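Local coordinates for protein CsuC (Acinetobacter baumannii, PDB 6FJY) that probably serves as the periplasmic chaperone of archaic chaperone-usher Csu pili, holding the tip adhesin CsuE in a pre-assembly complex by donor-strand complementation, at residues 8-14 with 118-124; 161-165 with 203-207; 173-179 with 221-227. One frame throughout, in Å; residues are numbered along the deposited sequence.

Interaction 1: 8-14 with 118-124; sequences IYPKIEA and IPLFAYG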
loop_
_atom_site.group_PDB
_atom_site.type_symbol
_atom_site.label_atom_id
_atom_site.label_comp_id
_atom_site.label_asym_id
_atom_site.label_seq_id
_atom_site.Cartn_x
_atom_site.Cartn_y
_atom_site.Cartn_z
ATOM N N ILE A 8 1.075 1.170 -2.448
ATOM C CA ILE A 8 1.929 2.181 -3.067
ATOM C C ILE A 8 3.117 2.583 -2.188
ATOM O O ILE A 8 3.954 3.383 -2.631
ATOM C CB ILE A 8 1.083 3.410 -3.453
ATOM C CG1 ILE A 8 0.262 3.881 -2.267
ATOM C CG2 ILE A 8 0.138 3.079 -4.637
ATOM C CD1 ILE A 8 -0.658 5.029 -2.619
ATOM N N TYR A 9 3.223 2.045 -0.966
ATOM C CA TYR A 9 4.413 2.195 -0.123
ATOM C C TYR A 9 4.897 0.821 0.312
ATOM O O TYR A 9 4.890 0.497 1.501
ATOM C CB TYR A 9 4.129 3.072 1.097
ATOM C CG TYR A 9 3.707 4.486 0.771
ATOM C CD1 TYR A 9 4.553 5.350 0.089
ATOM C CD2 TYR A 9 2.460 4.954 1.133
ATOM C CE1 TYR A 9 4.169 6.658 -0.205
ATOM C CE2 TYR A 9 2.066 6.249 0.841
ATOM C CZ TYR A 9 2.921 7.093 0.170
ATOM O OH TYR A 9 2.516 8.371 -0.120
ATOM N N PRO A 10 5.326 -0.017 -0.628
ATOM C CA PRO A 10 5.779 -1.359 -0.266
ATOM C C PRO A 10 7.187 -1.358 0.324
ATOM O O PRO A 10 7.969 -0.415 0.160
ATOM C CB PRO A 10 5.736 -2.103 -1.601
ATOM C CG PRO A 10 6.083 -1.044 -2.597
ATOM C CD PRO A 10 5.443 0.219 -2.075
ATOM N N LYS A 11 7.487 -2.446 1.032
ATOM C CA LYS A 11 8.794 -2.657 1.638
ATOM C C LYS A 11 9.007 -4.146 1.860
ATOM O O LYS A 11 8.052 -4.923 1.947
ATOM C CB LYS A 11 8.986 -1.889 2.958
ATOM C CG LYS A 11 7.726 -1.533 3.741
ATOM C CD LYS A 11 7.016 -2.717 4.352
ATOM C CE LYS A 11 5.674 -2.265 4.954
ATOM N NZ LYS A 11 4.859 -3.368 5.566
ATOM N N ILE A 12 10.282 -4.524 1.918
ATOM C CA ILE A 12 10.731 -5.895 2.140
ATOM C C ILE A 12 11.562 -5.889 3.418
ATOM O O ILE A 12 12.647 -5.295 3.454
ATOM C CB ILE A 12 11.555 -6.415 0.956
ATOM C CG1 ILE A 12 10.874 -6.040 -0.363
ATOM C CG2 ILE A 12 11.746 -7.929 1.063
ATOM C CD1 ILE A 12 11.588 -6.550 -1.604
ATOM N N GLU A 13 11.055 -6.529 4.471
ATOM C CA GLU A 13 11.755 -6.515 5.746
ATOM C C GLU A 13 12.996 -7.410 5.687
ATOM O O GLU A 13 13.214 -8.170 4.730
ATOM C CB GLU A 13 10.819 -6.941 6.878
ATOM C CG GLU A 13 9.539 -6.100 6.987
ATOM C CD GLU A 13 9.763 -4.706 7.511
ATOM O OE1 GLU A 13 10.892 -4.397 7.943
ATOM O OE2 GLU A 13 8.796 -3.918 7.499
ATOM N N ALA A 14 13.824 -7.306 6.738
ATOM C CA ALA A 14 15.096 -8.025 6.753
ATOM C C ALA A 14 14.895 -9.535 6.723
ATOM O O ALA A 14 15.673 -10.253 6.087
ATOM C CB ALA A 14 15.921 -7.624 7.975
ATOM N N ILE A 118 6.524 4.370 -7.693
ATOM C CA ILE A 118 6.160 3.896 -6.369
ATOM C C ILE A 118 7.438 3.698 -5.545
ATOM O O ILE A 118 8.355 3.017 -6.005
ATOM C CB ILE A 118 5.344 2.596 -6.432
ATOM C CG1 ILE A 118 3.905 2.914 -6.880
ATOM C CG2 ILE A 118 5.386 1.864 -5.114
ATOM C CD1 ILE A 118 3.086 1.677 -7.197
ATOM N N PRO A 119 7.531 4.269 -4.343
ATOM C CA PRO A 119 8.743 4.084 -3.538
ATOM C C PRO A 119 8.783 2.693 -2.926
ATOM O O PRO A 119 7.792 2.194 -2.386
ATOM C CB PRO A 119 8.604 5.156 -2.458
ATOM C CG PRO A 119 7.102 5.250 -2.252
ATOM C CD PRO A 119 6.508 5.060 -3.625
ATOM N N LEU A 120 9.957 2.086 -2.979
ATOM C CA LEU A 120 10.161 0.733 -2.490
ATOM C C LEU A 120 11.415 0.694 -1.629
ATOM O O LEU A 120 12.461 1.214 -2.033
ATOM C CB LEU A 120 10.291 -0.226 -3.664
ATOM C CG LEU A 120 10.621 -1.659 -3.278
ATOM C CD1 LEU A 120 9.458 -2.314 -2.486
ATOM C CD2 LEU A 120 10.963 -2.423 -4.513
ATOM N N PHE A 121 11.304 0.125 -0.431
ATOM C CA PHE A 121 12.440 0.041 0.480
ATOM C C PHE A 121 12.673 -1.388 0.938
ATOM O O PHE A 121 11.741 -2.077 1.348
ATOM C CB PHE A 121 12.246 0.928 1.701
ATOM C CG PHE A 121 12.113 2.372 1.363
ATOM C CD1 PHE A 121 13.230 3.129 1.088
ATOM C CD2 PHE A 121 10.865 2.983 1.337
ATOM C CE1 PHE A 121 13.121 4.478 0.771
ATOM C CE2 PHE A 121 10.754 4.327 1.015
ATOM C CZ PHE A 121 11.883 5.075 0.742
ATOM N N ALA A 122 13.939 -1.803 0.922
ATOM C CA ALA A 122 14.340 -3.110 1.416
ATOM C C ALA A 122 15.408 -2.959 2.499
ATOM O O ALA A 122 16.222 -2.028 2.479
ATOM C CB ALA A 122 14.834 -3.996 0.265
ATOM N N TYR A 123 15.390 -3.883 3.457
ATOM C CA TYR A 123 16.124 -3.727 4.703
ATOM C C TYR A 123 17.100 -4.871 4.907
ATOM O O TYR A 123 16.746 -6.042 4.731
ATOM C CB TYR A 123 15.160 -3.622 5.896
ATOM C CG TYR A 123 14.358 -2.352 5.813
ATOM C CD1 TYR A 123 14.869 -1.164 6.317
ATOM C CD2 TYR A 123 13.114 -2.324 5.175
ATOM C CE1 TYR A 123 14.151 0.013 6.215
ATOM C CE2 TYR A 123 12.383 -1.146 5.067
ATOM C CZ TYR A 123 12.911 0.017 5.571
ATOM O OH TYR A 123 12.215 1.195 5.480
ATOM N N GLY A 124 18.330 -4.514 5.255
ATOM C CA GLY A 124 19.290 -5.467 5.749
ATOM C C GLY A 124 19.040 -5.794 7.206
ATOM O O GLY A 124 18.120 -5.285 7.842
#
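I118, well inside strand 109-123, turns its CB toward 8-14, its CG2 lying 3.2 Å from I8 O and 3.5 Å from P10 CD. P119 lacks an N-H for a backbone bond: its CD sits 3.2 Å from I8 O, and P10 CD 3.1 Å from P119 O. P119 CG meets the Y9 ring edge (CD1, 3.5 Å). I118 and P119 also pack on aromatic side chains of CsuE, consistent with this being the donor strand of a PapD-like chaperone. L120 wraps CD1 onto P10 CG (3.6 Å). The parallel ladder begins weakly with F121 N to P10 O (3.4 Å), then firmly with I12 N to F121 O (2.9 Å). This is the strand switch of the Ig-like N-terminal domain, where the chain leaves strand 18-25 to pair with 109-123. Small A122 lets I12 lie close, CB to CB 4.1 Å. Y123 N bonds I12 O (3.1 Å), while its hydroxyl bonds E85. G124 O touches A14 CB at 3.2 Å.

Interaction 2: 161-165 with 203-207; sequences SELYL and VKFAI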
loop_
_atom_site.group_PDB
_atom_site.type_symbol
_atom_site.label_atom_id
_atom_site.label_comp_id
_atom_site.label_asym_id
_atom_site.label_seq_id
_atom_site.Cartn_x
_atom_site.Cartn_y
_atom_site.Cartn_z
ATOM N N SER A 161 18.869 30.602 -5.385
ATOM C CA SER A 161 19.026 30.081 -4.037
ATOM C C SER A 161 18.532 28.644 -3.993
ATOM O O SER A 161 17.542 28.296 -4.645
ATOM C CB SER A 161 18.261 30.931 -3.016
ATOM O OG SER A 161 18.789 32.243 -2.946
ATOM N N GLU A 162 19.230 27.811 -3.225
ATOM C CA GLU A 162 18.894 26.399 -3.125
ATOM C C GLU A 162 19.034 25.925 -1.686
ATOM O O GLU A 162 20.062 26.167 -1.047
ATOM C CB GLU A 162 19.794 25.560 -4.044
ATOM C CG GLU A 162 19.528 25.725 -5.537
ATOM C CD GLU A 162 20.416 24.821 -6.380
ATOM O OE1 GLU A 162 21.482 24.400 -5.884
ATOM O OE2 GLU A 162 20.041 24.506 -7.529
ATOM N N LEU A 163 17.991 25.260 -1.184
ATOM C CA LEU A 163 17.982 24.701 0.158
ATOM C C LEU A 163 18.582 23.304 0.116
ATOM O O LEU A 163 18.161 22.469 -0.689
ATOM C CB LEU A 163 16.564 24.641 0.729
ATOM C CG LEU A 163 16.435 23.927 2.085
ATOM C CD1 LEU A 163 17.240 24.617 3.152
ATOM C CD2 LEU A 163 14.981 23.782 2.510
ATOM N N TYR A 164 19.541 23.048 0.997
ATOM C CA TYR A 164 20.199 21.752 1.100
ATOM C C TYR A 164 19.692 21.050 2.353
ATOM O O TYR A 164 19.680 21.643 3.436
ATOM C CB TYR A 164 21.723 21.911 1.168
ATOM C CG TYR A 164 22.402 22.399 -0.102
ATOM C CD1 TYR A 164 22.242 23.708 -0.548
ATOM C CD2 TYR A 164 23.236 21.564 -0.828
ATOM C CE1 TYR A 164 22.873 24.158 -1.699
ATOM C CE2 TYR A 164 23.870 22.004 -1.972
ATOM C CZ TYR A 164 23.691 23.299 -2.406
ATOM O OH TYR A 164 24.332 23.724 -3.549
ATOM N N LEU A 165 19.284 19.790 2.207
ATOM C CA LEU A 165 18.859 18.959 3.324
ATOM C C LEU A 165 19.741 17.722 3.382
ATOM O O LEU A 165 19.931 17.042 2.369
ATOM C CB LEU A 165 17.391 18.557 3.185
ATOM C CG LEU A 165 16.347 19.364 3.960
ATOM C CD1 LEU A 165 16.782 20.785 4.139
ATOM C CD2 LEU A 165 14.999 19.306 3.243
ATOM N N VAL A 203 20.257 16.290 -0.427
ATOM C CA VAL A 203 19.585 16.782 -1.621
ATOM C C VAL A 203 19.384 18.280 -1.491
ATOM O O VAL A 203 19.432 18.844 -0.397
ATOM C CB VAL A 203 18.229 16.101 -1.881
ATOM C CG1 VAL A 203 18.418 14.907 -2.777
ATOM C CG2 VAL A 203 17.569 15.713 -0.581
ATOM N N LYS A 204 19.139 18.924 -2.634
ATOM C CA LYS A 204 18.928 20.364 -2.683
ATOM C C LYS A 204 17.650 20.689 -3.447
ATOM O O LYS A 204 17.222 19.935 -4.325
ATOM C CB LYS A 204 20.128 21.099 -3.298
ATOM C CG LYS A 204 20.682 20.511 -4.586
ATOM C CD LYS A 204 21.922 21.292 -5.006
ATOM C CE LYS A 204 22.524 20.786 -6.303
ATOM N NZ LYS A 204 23.715 21.606 -6.698
ATOM N N PHE A 205 17.044 21.826 -3.102
ATOM C CA PHE A 205 15.782 22.220 -3.717
ATOM C C PHE A 205 15.859 23.649 -4.241
ATOM O O PHE A 205 16.929 24.263 -4.238
ATOM C CB PHE A 205 14.648 22.135 -2.693
ATOM C CG PHE A 205 14.281 20.737 -2.299
ATOM C CD1 PHE A 205 14.443 19.679 -3.174
ATOM C CD2 PHE A 205 13.786 20.481 -1.034
ATOM C CE1 PHE A 205 14.108 18.388 -2.796
ATOM C CE2 PHE A 205 13.449 19.195 -0.652
ATOM C CZ PHE A 205 13.612 18.146 -1.534
ATOM N N ALA A 206 14.723 24.181 -4.684
ATOM C CA ALA A 206 14.623 25.519 -5.257
ATOM C C ALA A 206 13.815 26.387 -4.302
ATOM O O ALA A 206 12.671 26.046 -3.980
ATOM C CB ALA A 206 13.973 25.474 -6.641
ATOM N N ILE A 207 14.393 27.502 -3.852
ATOM C CA ILE A 207 13.721 28.334 -2.855
ATOM C C ILE A 207 13.970 29.815 -3.105
ATOM O O ILE A 207 14.496 30.208 -4.153
ATOM C CB ILE A 207 14.162 27.963 -1.424
ATOM C CG1 ILE A 207 15.687 27.925 -1.323
ATOM C CG2 ILE A 207 13.552 26.638 -0.977
ATOM C CD1 ILE A 207 16.266 29.088 -0.585
#
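Residues 161-165 and 203-207 run antiparallel, their end-to-end directions 142° apart, with L165 opposite V203, Y164 opposite K204 and L163 opposite F205. The regular part is the hydrogen-bonded pair L165 and V203, where L165 N reaches V203 O at 2.8 Å and V203 N reaches L165 O at 2.9 Å. Y164 and K204 form the non-hydrogen-bonded pair, with CA atoms only 4.2 Å apart. Beyond them F205 N still gives L163 O a short bond of 2.7 Å, but the return bond from L163 N to F205 O is weak at 3.4 Å, as is I207 N to S161 O at 3.3 Å, so the pairing loosens toward S161 and I207.

Side chains divide by polarity. On the face of Y164 and K204, the lysine CB lies over the tyrosine ring, 4.0 Å from its centroid and 9° off the normal, a CH-pi contact. The extended lysine, t at chi2 to chi4, carries NZ to a long salt bridge with E162 OE1 at 3.7 Å; a long aliphatic stem with a charged tip suits this partly exposed face. On the other face leucine, isoleucine and phenylalanine give a greasy surface: L163 CB meets I207 CG1 at 4.0 Å, and L165 CD2 meets F205 CE2 at 4.2 Å.

Within the second domain's sandwich, strand 201-204 is an outermost strand of its sheet in this chain. Strand 162-167 lies between it and strand 149-154, with L163 and L165 packing on W151, and L165 and V203 touching V197 of strand 195-197.

Interaction 3: 173-179 with 221-227; sequences ARLSALK and IYGVDSS
This is a backbone-to-backbone contact along an edge of the second domain, where 173-179 runs past strand 220-225, an outermost strand of its sheet in this chain. The segments are roughly antiparallel end to end, but the short strands 173-175 and 221-225 cross at 115° with axes 5.2 Å apart, and a single bridge, L175 with D225 (CA-CA 4.7 Å), joins them. Around it S226 N bonds R174 O at 2.9 Å and S176 N bonds V224 O at 3.1 Å.

D225, chi1 t, folds OD1 back to R174 N in a very short bond of 2.5 Å; the same OD1 takes a weak bond from S227 N (3.3 Å), closing an Asx turn. R174 extends with chi1 and chi2 t, so NH2 reaches S226 O at 2.9 Å while NH1 bonds Y196.

In this Ig-like beta sandwich strand 173-175 pairs antiparallel with 195-197 and also makes the bridge to edge strand 220-225; residues 176-179 continue along 221-224. The change of course comes at S176 (phi/psi -113/-66), whose chi1 p brings OG weakly to V224 O at 3.5 Å. Beyond it L178 lies opposite G223 (CA-CA 4.5 Å) and the pairing is slack, with V224 N to A177 O and Y222 N to K179 O both weak at 3.4 Å, and K179 taking positive phi (58°).

Apolar side chains cover the inner side. L175 (m, t) packs on L149, L165 and I234, its CD2 4.3 Å from D225 CB. Branched I221 (m, t) points toward 173-179, its CG2 4.2 Å from the CB of L178 (m, p).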
loop_
_atom_site.group_PDB
_atom_site.type_symbol
_atom_site.label_atom_id
_atom_site.label_comp_id
_atom_site.label_asym_id
_atom_site.label_seq_id
_atom_site.Cartn_x
_atom_site.Cartn_y
_atom_site.Cartn_z
ATOM N N ALA A 173 13.504 10.212 5.207
ATOM C CA ALA A 173 12.490 11.154 5.645
ATOM C C ALA A 173 11.633 11.523 4.441
ATOM O O ALA A 173 12.166 11.794 3.361
ATOM C CB ALA A 173 13.117 12.412 6.251
ATOM N N ARG A 174 10.311 11.473 4.612
ATOM C CA ARG A 174 9.364 11.970 3.614
ATOM C C ARG A 174 8.753 13.239 4.205
ATOM O O ARG A 174 7.879 13.178 5.075
ATOM C CB ARG A 174 8.309 10.922 3.243
ATOM C CG ARG A 174 7.397 11.359 2.088
ATOM C CD ARG A 174 6.423 10.273 1.567
ATOM N NE ARG A 174 6.059 9.303 2.588
ATOM C CZ ARG A 174 6.353 8.008 2.540
ATOM N NH1 ARG A 174 7.017 7.504 1.513
ATOM N NH2 ARG A 174 5.994 7.214 3.535
ATOM N N LEU A 175 9.247 14.386 3.752
ATOM C CA LEU A 175 8.864 15.678 4.292
ATOM C C LEU A 175 7.758 16.293 3.448
ATOM O O LEU A 175 7.787 16.212 2.215
ATOM C CB LEU A 175 10.062 16.618 4.334
ATOM C CG LEU A 175 11.274 16.159 5.137
ATOM C CD1 LEU A 175 12.357 17.208 5.026
ATOM C CD2 LEU A 175 10.913 15.892 6.596
ATOM N N SER A 176 6.786 16.910 4.122
ATOM C CA SER A 176 5.623 17.493 3.461
ATOM C C SER A 176 5.625 19.012 3.592
ATOM O O SER A 176 5.740 19.714 2.585
ATOM C CB SER A 176 4.326 16.881 4.005
ATOM O OG SER A 176 4.221 17.042 5.410
ATOM N N ALA A 177 5.484 19.550 4.801
ATOM C CA ALA A 177 5.403 20.989 5.008
ATOM C C ALA A 177 6.588 21.431 5.853
ATOM O O ALA A 177 6.903 20.803 6.866
ATOM C CB ALA A 177 4.087 21.388 5.680
ATOM N N LEU A 178 7.231 22.525 5.445
ATOM C CA LEU A 178 8.437 23.025 6.083
ATOM C C LEU A 178 8.152 24.367 6.771
ATOM O O LEU A 178 7.054 24.563 7.322
ATOM C CB LEU A 178 9.549 23.093 5.035
ATOM C CG LEU A 178 10.187 21.801 4.502
ATOM C CD1 LEU A 178 9.307 21.117 3.463
ATOM C CD2 LEU A 178 11.541 22.103 3.895
ATOM N N LYS A 179 9.134 25.271 6.752
ATOM C CA LYS A 179 9.050 26.608 7.338
ATOM C C LYS A 179 8.729 26.561 8.830
ATOM O O LYS A 179 8.721 25.487 9.443
ATOM C CB LYS A 179 8.015 27.467 6.595
ATOM C CG LYS A 179 8.389 28.957 6.516
ATOM C CD LYS A 179 7.298 29.800 5.875
ATOM C CE LYS A 179 6.104 29.989 6.800
ATOM N NZ LYS A 179 6.292 31.124 7.745
ATOM N N ILE A 221 14.557 24.454 11.052
ATOM C CA ILE A 221 13.342 24.296 10.265
ATOM C C ILE A 221 12.413 23.315 10.965
ATOM O O ILE A 221 12.849 22.394 11.667
ATOM C CB ILE A 221 13.671 23.827 8.832
ATOM C CG1 ILE A 221 14.760 24.692 8.210
ATOM C CG2 ILE A 221 12.435 23.871 7.951
ATOM C CD1 ILE A 221 15.062 24.302 6.775
ATOM N N TYR A 222 11.116 23.521 10.769
ATOM C CA TYR A 222 10.077 22.622 11.246
ATOM C C TYR A 222 9.455 21.885 10.066
ATOM O O TYR A 222 9.164 22.488 9.031
ATOM C CB TYR A 222 9.005 23.401 12.009
ATOM C CG TYR A 222 9.384 23.730 13.431
ATOM C CD1 TYR A 222 10.110 22.827 14.201
ATOM C CD2 TYR A 222 9.010 24.940 14.008
ATOM C CE1 TYR A 222 10.452 23.122 15.512
ATOM C CE2 TYR A 222 9.348 25.244 15.318
ATOM C CZ TYR A 222 10.070 24.332 16.064
ATOM O OH TYR A 222 10.409 24.631 17.365
ATOM N N GLY A 223 9.240 20.579 10.229
ATOM C CA GLY A 223 8.728 19.756 9.151
ATOM C C GLY A 223 7.878 18.612 9.663
ATOM O O GLY A 223 7.829 18.331 10.862
ATOM N N VAL A 224 7.209 17.944 8.724
ATOM C CA VAL A 224 6.353 16.796 9.006
ATOM C C VAL A 224 6.871 15.627 8.184
ATOM O O VAL A 224 7.064 15.758 6.971
ATOM C CB VAL A 224 4.877 17.085 8.667
ATOM C CG1 VAL A 224 4.031 15.822 8.798
ATOM C CG2 VAL A 224 4.321 18.191 9.545
ATOM N N ASP A 225 7.128 14.501 8.846
ATOM C CA ASP A 225 7.654 13.314 8.190
ATOM C C ASP A 225 6.580 12.242 8.184
ATOM O O ASP A 225 5.969 11.960 9.220
ATOM C CB ASP A 225 8.920 12.791 8.873
ATOM C CG ASP A 225 9.473 11.523 8.202
ATOM O OD1 ASP A 225 9.554 11.472 6.951
ATOM O OD2 ASP A 225 9.836 10.576 8.928
ATOM N N SER A 226 6.336 11.668 7.011
ATOM C CA SER A 226 5.356 10.604 6.837
ATOM C C SER A 226 6.006 9.244 6.610
ATOM O O SER A 226 5.340 8.315 6.144
ATOM C CB SER A 226 4.423 10.975 5.691
ATOM O OG SER A 226 4.008 12.319 5.860
ATOM N N SER A 227 7.297 9.126 6.932
ATOM C CA SER A 227 8.039 7.888 6.702
ATOM C C SER A 227 7.524 6.733 7.553
ATOM O O SER A 227 7.459 5.590 7.082
ATOM C CB SER A 227 9.526 8.125 6.967
ATOM O OG SER A 227 9.775 8.387 8.341
#

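From the N terminus, interaction 1 comes first: it spans 103 intervening residues, pairing the short strand 11-12 with the long strand 109-123, and is complete before the other two open. Interactions 2 and 3 cross, because their segments alternate as 161-165, 173-179, 203-207 and 221-227. They close loops of 37 and 41 residues: interaction 2 joins edge strand 201-204 to its sheet neighbour 162-167, and interaction 3 joins the other edge, 220-225, to 173-179, whose strand 173-175 is in a separate two-stranded sheet. Between them L165 CD2 meets L175 CD1 at 3.8 Å in the apolar interior. One place where the two domains touch is Y9 CE1 of interaction 1, 3.4 Å from R174 NH1 of interaction 3.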